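Local coordinates for protein tyrosine recombinase XerH (Helicobacter pylori, PDB 5JK0) that cuts and rejoins DNA as a site-specific tyrosine recombinase involved in chromosome segregation, and is held here on its difH substrate before cleavage, at residues D[186-191]-D[203-208]; D[219-224]-D[235-240]; D[319-324]-D[328-333]. All coordinates share one frame; numbering follows the deposited sequence.

Interaction 1: residues D[186-191]-D[203-208]; sequences ESIDKI and LLIKII
Ile188 and Lys206 mark the nearest backbone approach of two antiparallel helical segments, their CA atoms 8.0 Å apart; the axes of 186-190 and 203-208 run at 177° to each other and 10.7 Å apart. At that separation side chains alone bridge the gap, and few of them do. Ile188 reaches over with both branches. Its CD1 meets CG2 of Ile205 at 3.9 Å and also rests on CG of Lys206, while its CG2 lies against CE farther along the same lysine. The aliphatic part of Lys206 therefore lies over Ile188, and a bend in its last torsion (chi4 -148°) turns NZ to Asp189. The ammonium group forms a salt bridge there, donating to the syn lone pair of Asp189 OD2 at 3.1 Å; its second bond, from NZ to Asp189 OD1 at 3.4 Å, is weak. OD1 makes its stronger salt bridge with Arg202, so the carboxylate is shared between two cations, which would be expected to stabilise its negative charge. In the catalytic domain of this recombinase the contact joins helix 178-190 to helix 198-211. Ser187 and Leu204 pack on helix 286-300, and Leu203 rests on helix 255-264.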
loop_
_atom_site.group_PDB
_atom_site.type_symbol
_atom_site.label_atom_id
_atom_site.label_comp_id
_atom_site.label_asym_id
_atom_site.label_seq_id
_atom_site.Cartn_x
_atom_site.Cartn_y
_atom_site.Cartn_z
ATOM N N GLU D 186 23.565 -35.927 3.909
ATOM C CA GLU D 186 24.834 -36.636 4.023
ATOM C C GLU D 186 25.590 -36.207 5.274
ATOM O O GLU D 186 26.186 -37.030 5.970
ATOM C CB GLU D 186 25.704 -36.392 2.788
ATOM C CG GLU D 186 25.107 -36.894 1.487
ATOM C CD GLU D 186 25.972 -36.559 0.286
ATOM O OE1 GLU D 186 25.537 -36.821 -0.855
ATOM O OE2 GLU D 186 27.088 -36.034 0.485
ATOM N N SER D 187 25.556 -34.908 5.554
ATOM C CA SER D 187 26.303 -34.336 6.665
ATOM C C SER D 187 25.737 -34.760 8.017
ATOM O O SER D 187 26.447 -34.752 9.022
ATOM C CB SER D 187 26.318 -32.810 6.558
ATOM O OG SER D 187 26.881 -32.396 5.326
ATOM N N ILE D 188 24.459 -35.129 8.036
ATOM C CA ILE D 188 23.816 -35.600 9.258
ATOM C C ILE D 188 24.495 -36.871 9.766
ATOM O O ILE D 188 24.712 -37.035 10.966
ATOM C CB ILE D 188 22.312 -35.873 9.038
ATOM C CG1 ILE D 188 21.588 -34.583 8.647
ATOM C CG2 ILE D 188 21.681 -36.469 10.288
ATOM C CD1 ILE D 188 20.098 -34.758 8.437
ATOM N N ASP D 189 24.841 -37.758 8.839
ATOM C CA ASP D 189 25.475 -39.025 9.185
ATOM C C ASP D 189 26.997 -38.909 9.244
ATOM O O ASP D 189 27.660 -39.697 9.917
ATOM C CB ASP D 189 25.080 -40.109 8.179
ATOM C CG ASP D 189 23.580 -40.303 8.090
ATOM O OD1 ASP D 189 22.899 -40.170 9.128
ATOM O OD2 ASP D 189 23.082 -40.588 6.981
ATOM N N LYS D 190 27.545 -37.922 8.541
ATOM C CA LYS D 190 28.993 -37.775 8.430
ATOM C C LYS D 190 29.603 -36.993 9.593
ATOM O O LYS D 190 30.775 -37.175 9.921
ATOM C CB LYS D 190 29.353 -37.094 7.107
ATOM N N ILE D 191 28.808 -36.125 10.212
ATOM C CA ILE D 191 29.301 -35.286 11.301
ATOM C C ILE D 191 29.524 -36.113 12.569
ATOM O O ILE D 191 28.865 -37.133 12.783
ATOM C CB ILE D 191 28.329 -34.116 11.592
ATOM C CG1 ILE D 191 29.026 -33.013 12.393
ATOM C CG2 ILE D 191 27.069 -34.610 12.296
ATOM C CD1 ILE D 191 28.184 -31.771 12.580
ATOM N N LEU D 203 17.798 -39.052 14.212
ATOM C CA LEU D 203 16.401 -39.389 13.961
ATOM C C LEU D 203 15.511 -38.151 14.033
ATOM O O LEU D 203 14.596 -37.990 13.229
ATOM C CB LEU D 203 15.916 -40.443 14.959
ATOM C CG LEU D 203 14.449 -40.866 14.846
ATOM C CD1 LEU D 203 14.155 -41.445 13.470
ATOM C CD2 LEU D 203 14.091 -41.863 15.937
ATOM N N LEU D 204 15.792 -37.277 14.995
ATOM C CA LEU D 204 15.003 -36.065 15.194
ATOM C C LEU D 204 15.081 -35.126 13.996
ATOM O O LEU D 204 14.059 -34.642 13.506
ATOM C CB LEU D 204 15.465 -35.334 16.458
ATOM C CG LEU D 204 14.818 -33.977 16.745
ATOM C CD1 LEU D 204 13.309 -34.115 16.880
ATOM C CD2 LEU D 204 15.413 -33.351 17.997
ATOM N N ILE D 205 16.298 -34.873 13.528
ATOM C CA ILE D 205 16.524 -33.930 12.438
ATOM C C ILE D 205 16.021 -34.470 11.100
ATOM O O ILE D 205 15.436 -33.730 10.310
ATOM C CB ILE D 205 18.021 -33.567 12.322
ATOM C CG1 ILE D 205 18.500 -32.904 13.615
ATOM C CG2 ILE D 205 18.267 -32.644 11.139
ATOM C CD1 ILE D 205 19.932 -32.422 13.569
ATOM N N LYS D 206 16.229 -35.760 10.855
ATOM C CA LYS D 206 15.816 -36.363 9.590
ATOM C C LYS D 206 14.300 -36.338 9.401
ATOM O O LYS D 206 13.816 -36.094 8.296
ATOM C CB LYS D 206 16.329 -37.798 9.482
ATOM C CG LYS D 206 17.820 -37.885 9.213
ATOM C CD LYS D 206 18.221 -39.238 8.654
ATOM C CE LYS D 206 19.720 -39.287 8.399
ATOM N NZ LYS D 206 20.071 -40.154 7.241
ATOM N N ILE D 207 13.555 -36.587 10.474
ATOM C CA ILE D 207 12.097 -36.558 10.408
ATOM C C ILE D 207 11.606 -35.161 10.027
ATOM O O ILE D 207 10.654 -35.012 9.259
ATOM C CB ILE D 207 11.464 -36.995 11.747
ATOM C CG1 ILE D 207 11.734 -38.479 12.001
ATOM C CG2 ILE D 207 9.965 -36.738 11.748
ATOM C CD1 ILE D 207 11.158 -38.994 13.302
ATOM N N ILE D 208 12.279 -34.141 10.551
ATOM C CA ILE D 208 11.956 -32.754 10.227
ATOM C C ILE D 208 12.213 -32.451 8.753
ATOM O O ILE D 208 11.392 -31.820 8.088
ATOM C CB ILE D 208 12.765 -31.772 11.099
ATOM C CG1 ILE D 208 12.351 -31.903 12.565
ATOM C CG2 ILE D 208 12.571 -30.340 10.622
ATOM C CD1 ILE D 208 13.035 -30.914 13.481
#

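Interaction 2: residues D[219-224]-D[235-240]; sequences LQLKIK and ILIKGK
A single water links the backbones of Gln220 and Lys238: it accepts from Lys238 N at 3.2 Å and donates a weak hydrogen bond to Gln220 O at 3.3 Å. No direct hydrogen bond crosses between the two segments, so the water supplies their polar link. Alongside it the contact is apolar and rests on Leu221. In register the nearest CA atoms are those of Leu221 and Ile237, 6.8 Å apart. One methyl of the leucine, Leu221 CD2, meets Ile235 CG2 at 3.8 Å. The same CD2 lies 4.3 Å from Ile237 CG1, so one methyl touches both of two residues spaced two apart along the strand, with the carbonyl of the intervening Leu236 also close. CG2 of Ile235, the branch used, points away from the backbone N on the far side of the CA-CB bond (chi1 -52° for CG1), and the two side chains cross at about a right angle. Strand 232-238 is the middle strand of the three-stranded antiparallel sheet in the catalytic domain; its backbone pairs with strand 244-250 through Ile235 with Val247 and Ile237 with Arg245. Phe226 of strand 226-229 touches both Leu221 and Ile235, extending the apolar cluster. Ile237 comes within about 6 Å of Arg214, side chain to side chain, and the chain leaves the strand after Lys238 to reach Lys240; Arg214 and Lys240 are both predicted active-site residues.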
loop_
_atom_site.group_PDB
_atom_site.type_symbol
_atom_site.label_atom_id
_atom_site.label_comp_id
_atom_site.label_asym_id
_atom_site.label_seq_id
_atom_site.Cartn_x
_atom_site.Cartn_y
_atom_site.Cartn_z
ATOM N N LEU D 219 9.330 -32.206 18.571
ATOM C CA LEU D 219 9.772 -32.360 19.952
ATOM C C LEU D 219 8.684 -32.954 20.846
ATOM O O LEU D 219 8.973 -33.474 21.923
ATOM C CB LEU D 219 10.227 -31.012 20.517
ATOM C CG LEU D 219 11.466 -30.386 19.870
ATOM C CD1 LEU D 219 11.720 -28.996 20.433
ATOM C CD2 LEU D 219 12.678 -31.278 20.069
ATOM N N GLN D 220 7.435 -32.875 20.397
ATOM C CA GLN D 220 6.309 -33.370 21.185
ATOM C C GLN D 220 5.732 -34.670 20.628
ATOM O O GLN D 220 4.659 -35.108 21.047
ATOM C CB GLN D 220 5.212 -32.307 21.267
ATOM C CG GLN D 220 5.520 -31.180 22.235
ATOM C CD GLN D 220 5.570 -31.654 23.677
ATOM O OE1 GLN D 220 4.661 -32.336 24.151
ATOM N NE2 GLN D 220 6.642 -31.301 24.378
ATOM N N LEU D 221 6.443 -35.283 19.688
ATOM C CA LEU D 221 6.007 -36.549 19.107
ATOM C C LEU D 221 5.970 -37.656 20.152
ATOM O O LEU D 221 6.840 -37.733 21.020
ATOM C CB LEU D 221 6.923 -36.958 17.952
ATOM C CG LEU D 221 6.783 -36.174 16.647
ATOM C CD1 LEU D 221 7.715 -36.739 15.587
ATOM C CD2 LEU D 221 5.342 -36.194 16.164
ATOM N N LYS D 222 4.957 -38.510 20.065
ATOM C CA LYS D 222 4.822 -39.627 20.990
ATOM C C LYS D 222 4.775 -40.953 20.237
ATOM O O LYS D 222 4.310 -41.015 19.099
ATOM C CB LYS D 222 3.577 -39.452 21.861
ATOM C CG LYS D 222 3.684 -38.290 22.838
ATOM C CD LYS D 222 2.425 -38.135 23.672
ATOM C CE LYS D 222 2.597 -37.048 24.724
ATOM N NZ LYS D 222 2.984 -35.742 24.121
ATOM N N ILE D 223 5.264 -42.005 20.887
ATOM C CA ILE D 223 5.425 -43.315 20.262
ATOM C C ILE D 223 4.114 -43.894 19.732
ATOM O O ILE D 223 4.085 -44.516 18.669
ATOM C CB ILE D 223 6.052 -44.319 21.253
ATOM C CG1 ILE D 223 7.340 -43.746 21.847
ATOM C CG2 ILE D 223 6.324 -45.655 20.576
ATOM C CD1 ILE D 223 8.004 -44.651 22.860
ATOM N N LYS D 224 3.028 -43.671 20.464
ATOM C CA LYS D 224 1.732 -44.240 20.103
ATOM C C LYS D 224 1.142 -43.614 18.838
ATOM O O LYS D 224 0.187 -44.141 18.268
ATOM C CB LYS D 224 0.744 -44.085 21.262
ATOM C CG LYS D 224 0.428 -42.643 21.620
ATOM C CD LYS D 224 -0.629 -42.559 22.709
ATOM C CE LYS D 224 -0.973 -41.114 23.030
ATOM N NZ LYS D 224 -2.032 -41.014 24.072
ATOM N N ILE D 235 2.389 -40.436 10.671
ATOM C CA ILE D 235 2.669 -39.774 11.939
ATOM C C ILE D 235 1.594 -38.751 12.289
ATOM O O ILE D 235 1.353 -37.806 11.537
ATOM C CB ILE D 235 4.037 -39.071 11.911
ATOM C CG1 ILE D 235 5.124 -40.042 11.443
ATOM C CG2 ILE D 235 4.372 -38.497 13.279
ATOM C CD1 ILE D 235 6.481 -39.399 11.272
ATOM N N LEU D 236 0.950 -38.949 13.435
ATOM C CA LEU D 236 -0.084 -38.033 13.900
ATOM C C LEU D 236 0.498 -36.964 14.816
ATOM O O LEU D 236 1.243 -37.268 15.748
ATOM C CB LEU D 236 -1.194 -38.799 14.622
ATOM C CG LEU D 236 -2.007 -39.771 13.766
ATOM C CD1 LEU D 236 -3.050 -40.489 14.612
ATOM C CD2 LEU D 236 -2.665 -39.042 12.605
ATOM N N ILE D 237 0.153 -35.711 14.541
ATOM C CA ILE D 237 0.658 -34.586 15.318
ATOM C C ILE D 237 -0.478 -33.861 16.031
ATOM O O ILE D 237 -1.446 -33.437 15.401
ATOM C CB ILE D 237 1.416 -33.586 14.427
ATOM C CG1 ILE D 237 2.442 -34.316 13.559
ATOM C CG2 ILE D 237 2.084 -32.516 15.277
ATOM C CD1 ILE D 237 3.174 -33.412 12.592
ATOM N N LYS D 238 -0.355 -33.724 17.348
ATOM C CA LYS D 238 -1.387 -33.073 18.149
ATOM C C LYS D 238 -1.475 -31.581 17.843
ATOM O O LYS D 238 -0.457 -30.893 17.764
ATOM C CB LYS D 238 -1.120 -33.286 19.641
ATOM C CG LYS D 238 -2.214 -32.742 20.545
ATOM C CD LYS D 238 -1.882 -32.956 22.012
ATOM C CE LYS D 238 -3.007 -32.455 22.904
ATOM N NZ LYS D 238 -3.302 -31.015 22.667
ATOM N N GLY D 239 -2.697 -31.089 17.670
ATOM C CA GLY D 239 -2.920 -29.689 17.362
ATOM C C GLY D 239 -3.744 -28.975 18.416
ATOM O O GLY D 239 -3.700 -29.327 19.595
ATOM N N LYS D 240 -4.501 -27.969 17.989
ATOM C CA LYS D 240 -5.322 -27.182 18.903
ATOM C C LYS D 240 -6.487 -28.000 19.449
ATOM O O LYS D 240 -7.315 -28.503 18.690
ATOM C CB LYS D 240 -5.847 -25.926 18.204
HETATM O O HOH W 1 1.861 -35.136 19.246
#

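Interaction 3: residues D[319-324]-D[328-333]; sequences LLYQKR and ILVQEA
Leu320 and Leu329 meet because each holds CG anti to its backbone N (chi1 177° and -179°), which extends both side chains into the space between their helices. The two helices, 309-324 and 327-334, form a hairpin of consecutive, roughly antiparallel helices in the catalytic domain, joined by a very short connection; the segment axes lie 9.7 Å apart at 146°. Leu320 divides its two methyls between neighbours. CD1 touches Leu329 CD2 at 4.0 Å, the two leucines crossing at about a right angle. CD2 reaches deeper, to Ala333 CB at 3.7 Å and the backbone CA of Val330 at 3.8 Å, consistent with the small side chain of Ala333 leaving room for this methyl near the second helix. Val330 CG2 also touches Leu320 CD2 and fits against Tyr321 CB, lying at the edge of the tyrosine ring near its plane. The contact adjoins the predicted active site: the Val330 side chain is about 5 Å from those of His336 and Tyr345, the latter the predicted nucleophile. The second helix also meets a second subunit, whose Arg352 packs on Leu329 and whose Phe348 packs on Glu332. At the turn end, Arg324 lays its aliphatic base obliquely on Leu329, its CG 3.8 Å from Leu329 CD2, while its guanidinium NH2 swings back to give a weak hydrogen bond to Lys323 O at 3.3 Å.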
loop_
_atom_site.group_PDB
_atom_site.type_symbol
_atom_site.label_atom_id
_atom_site.label_comp_id
_atom_site.label_asym_id
_atom_site.label_seq_id
_atom_site.Cartn_x
_atom_site.Cartn_y
_atom_site.Cartn_z
ATOM N N LEU D 319 10.386 -27.421 -2.263
ATOM C CA LEU D 319 10.630 -28.627 -3.049
ATOM C C LEU D 319 9.337 -29.360 -3.393
ATOM O O LEU D 319 9.200 -29.913 -4.487
ATOM C CB LEU D 319 11.574 -29.568 -2.299
ATOM C CG LEU D 319 11.929 -30.874 -3.013
ATOM C CD1 LEU D 319 12.662 -30.590 -4.313
ATOM C CD2 LEU D 319 12.755 -31.777 -2.111
ATOM N N LEU D 320 8.391 -29.362 -2.459
ATOM C CA LEU D 320 7.108 -30.022 -2.676
ATOM C C LEU D 320 6.337 -29.364 -3.816
ATOM O O LEU D 320 5.698 -30.044 -4.618
ATOM C CB LEU D 320 6.268 -30.005 -1.397
ATOM C CG LEU D 320 4.861 -30.600 -1.505
ATOM C CD1 LEU D 320 4.916 -32.055 -1.940
ATOM C CD2 LEU D 320 4.115 -30.459 -0.187
ATOM N N TYR D 321 6.408 -28.039 -3.888
ATOM C CA TYR D 321 5.696 -27.300 -4.923
ATOM C C TYR D 321 6.400 -27.401 -6.273
ATOM O O TYR D 321 5.770 -27.266 -7.320
ATOM C CB TYR D 321 5.537 -25.832 -4.524
ATOM C CG TYR D 321 4.762 -25.014 -5.532
ATOM C CD1 TYR D 321 3.377 -25.108 -5.614
ATOM C CD2 TYR D 321 5.412 -24.153 -6.405
ATOM C CE1 TYR D 321 2.664 -24.367 -6.536
ATOM C CE2 TYR D 321 4.707 -23.406 -7.330
ATOM C CZ TYR D 321 3.334 -23.518 -7.392
ATOM O OH TYR D 321 2.628 -22.775 -8.312
ATOM N N GLN D 322 7.707 -27.640 -6.250
ATOM C CA GLN D 322 8.468 -27.769 -7.487
ATOM C C GLN D 322 8.260 -29.135 -8.126
ATOM O O GLN D 322 8.424 -29.297 -9.335
ATOM C CB GLN D 322 9.961 -27.536 -7.232
ATOM C CG GLN D 322 10.296 -26.181 -6.629
ATOM C CD GLN D 322 9.852 -25.019 -7.498
ATOM O OE1 GLN D 322 9.788 -25.129 -8.722
ATOM N NE2 GLN D 322 9.537 -23.895 -6.863
ATOM N N LYS D 323 7.890 -30.117 -7.309
ATOM C CA LYS D 323 7.763 -31.491 -7.777
ATOM C C LYS D 323 6.335 -31.852 -8.179
ATOM O O LYS D 323 6.127 -32.684 -9.063
ATOM C CB LYS D 323 8.255 -32.461 -6.699
ATOM N N ARG D 324 5.353 -31.227 -7.537
ATOM C CA ARG D 324 3.955 -31.573 -7.780
ATOM C C ARG D 324 3.133 -30.399 -8.308
ATOM O O ARG D 324 2.129 -30.602 -8.993
ATOM C CB ARG D 324 3.316 -32.113 -6.497
ATOM C CG ARG D 324 3.932 -33.411 -5.993
ATOM C CD ARG D 324 3.795 -34.527 -7.018
ATOM N NE ARG D 324 4.296 -35.803 -6.513
ATOM C CZ ARG D 324 5.549 -36.226 -6.657
ATOM N NH1 ARG D 324 5.914 -37.402 -6.163
ATOM N NH2 ARG D 324 6.436 -35.475 -7.296
ATOM N N ILE D 328 -2.863 -27.065 -2.991
ATOM C CA ILE D 328 -3.659 -27.733 -1.966
ATOM C C ILE D 328 -2.819 -28.779 -1.233
ATOM O O ILE D 328 -2.922 -28.933 -0.014
ATOM C CB ILE D 328 -4.912 -28.403 -2.571
ATOM C CG1 ILE D 328 -5.816 -27.353 -3.223
ATOM C CG2 ILE D 328 -5.687 -29.166 -1.506
ATOM C CD1 ILE D 328 -6.416 -26.369 -2.243
ATOM N N LEU D 329 -1.979 -29.484 -1.984
ATOM C CA LEU D 329 -1.093 -30.494 -1.411
ATOM C C LEU D 329 -0.091 -29.868 -0.445
ATOM O O LEU D 329 0.244 -30.456 0.582
ATOM C CB LEU D 329 -0.353 -31.246 -2.520
ATOM C CG LEU D 329 0.598 -32.362 -2.084
ATOM C CD1 LEU D 329 -0.156 -33.434 -1.310
ATOM C CD2 LEU D 329 1.310 -32.964 -3.286
ATOM N N VAL D 330 0.382 -28.673 -0.783
ATOM C CA VAL D 330 1.305 -27.938 0.076
ATOM C C VAL D 330 0.635 -27.579 1.397
ATOM O O VAL D 330 1.226 -27.732 2.467
ATOM C CB VAL D 330 1.814 -26.655 -0.610
ATOM C CG1 VAL D 330 2.602 -25.794 0.370
ATOM C CG2 VAL D 330 2.661 -27.002 -1.823
ATOM N N GLN D 331 -0.606 -27.112 1.312
ATOM C CA GLN D 331 -1.371 -26.734 2.494
ATOM C C GLN D 331 -1.584 -27.916 3.434
ATOM O O GLN D 331 -1.382 -27.804 4.643
ATOM C CB GLN D 331 -2.723 -26.149 2.089
ATOM C CG GLN D 331 -3.599 -25.766 3.268
ATOM C CD GLN D 331 -4.991 -25.337 2.850
ATOM O OE1 GLN D 331 -5.481 -25.724 1.789
ATOM N NE2 GLN D 331 -5.636 -24.531 3.686
ATOM N N GLU D 332 -1.990 -29.047 2.867
ATOM C CA GLU D 332 -2.295 -30.237 3.655
ATOM C C GLU D 332 -1.043 -30.867 4.259
ATOM O O GLU D 332 -1.079 -31.394 5.371
ATOM C CB GLU D 332 -3.034 -31.264 2.794
ATOM C CG GLU D 332 -4.379 -30.782 2.278
ATOM C CD GLU D 332 -5.432 -30.708 3.368
ATOM O OE1 GLU D 332 -5.291 -31.422 4.383
ATOM O OE2 GLU D 332 -6.400 -29.934 3.210
ATOM N N ALA D 333 0.063 -30.811 3.524
ATOM C CA ALA D 333 1.313 -31.408 3.984
ATOM C C ALA D 333 1.981 -30.562 5.061
ATOM O O ALA D 333 2.577 -31.093 5.997
ATOM C CB ALA D 333 2.260 -31.616 2.813
#

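In the fold
From the N terminus the three contacts follow in series, none crossing or enclosing another, and all lie within the catalytic domain. Interaction 1 closes the connection between helices 178-190 and 198-211, with 11 residues between its segments, five of them helical. Interaction 2 then brings the loop after helix 215-219 back to strand 232-238, with strand 226-229 in between. Interaction 3 comes much later and closes the tight turn between helices 309-324 and 327-334. Interactions 1 and 2 touch directly, Leu204 CD2 lying 4.0 Å from Leu219 CD2. Interaction 3 touches neither, but Arg245 of strand 244-250, paired with Ile237, hydrogen-bonds through its NH1 to Ala333 O and so connects the sheet to helix 327-334.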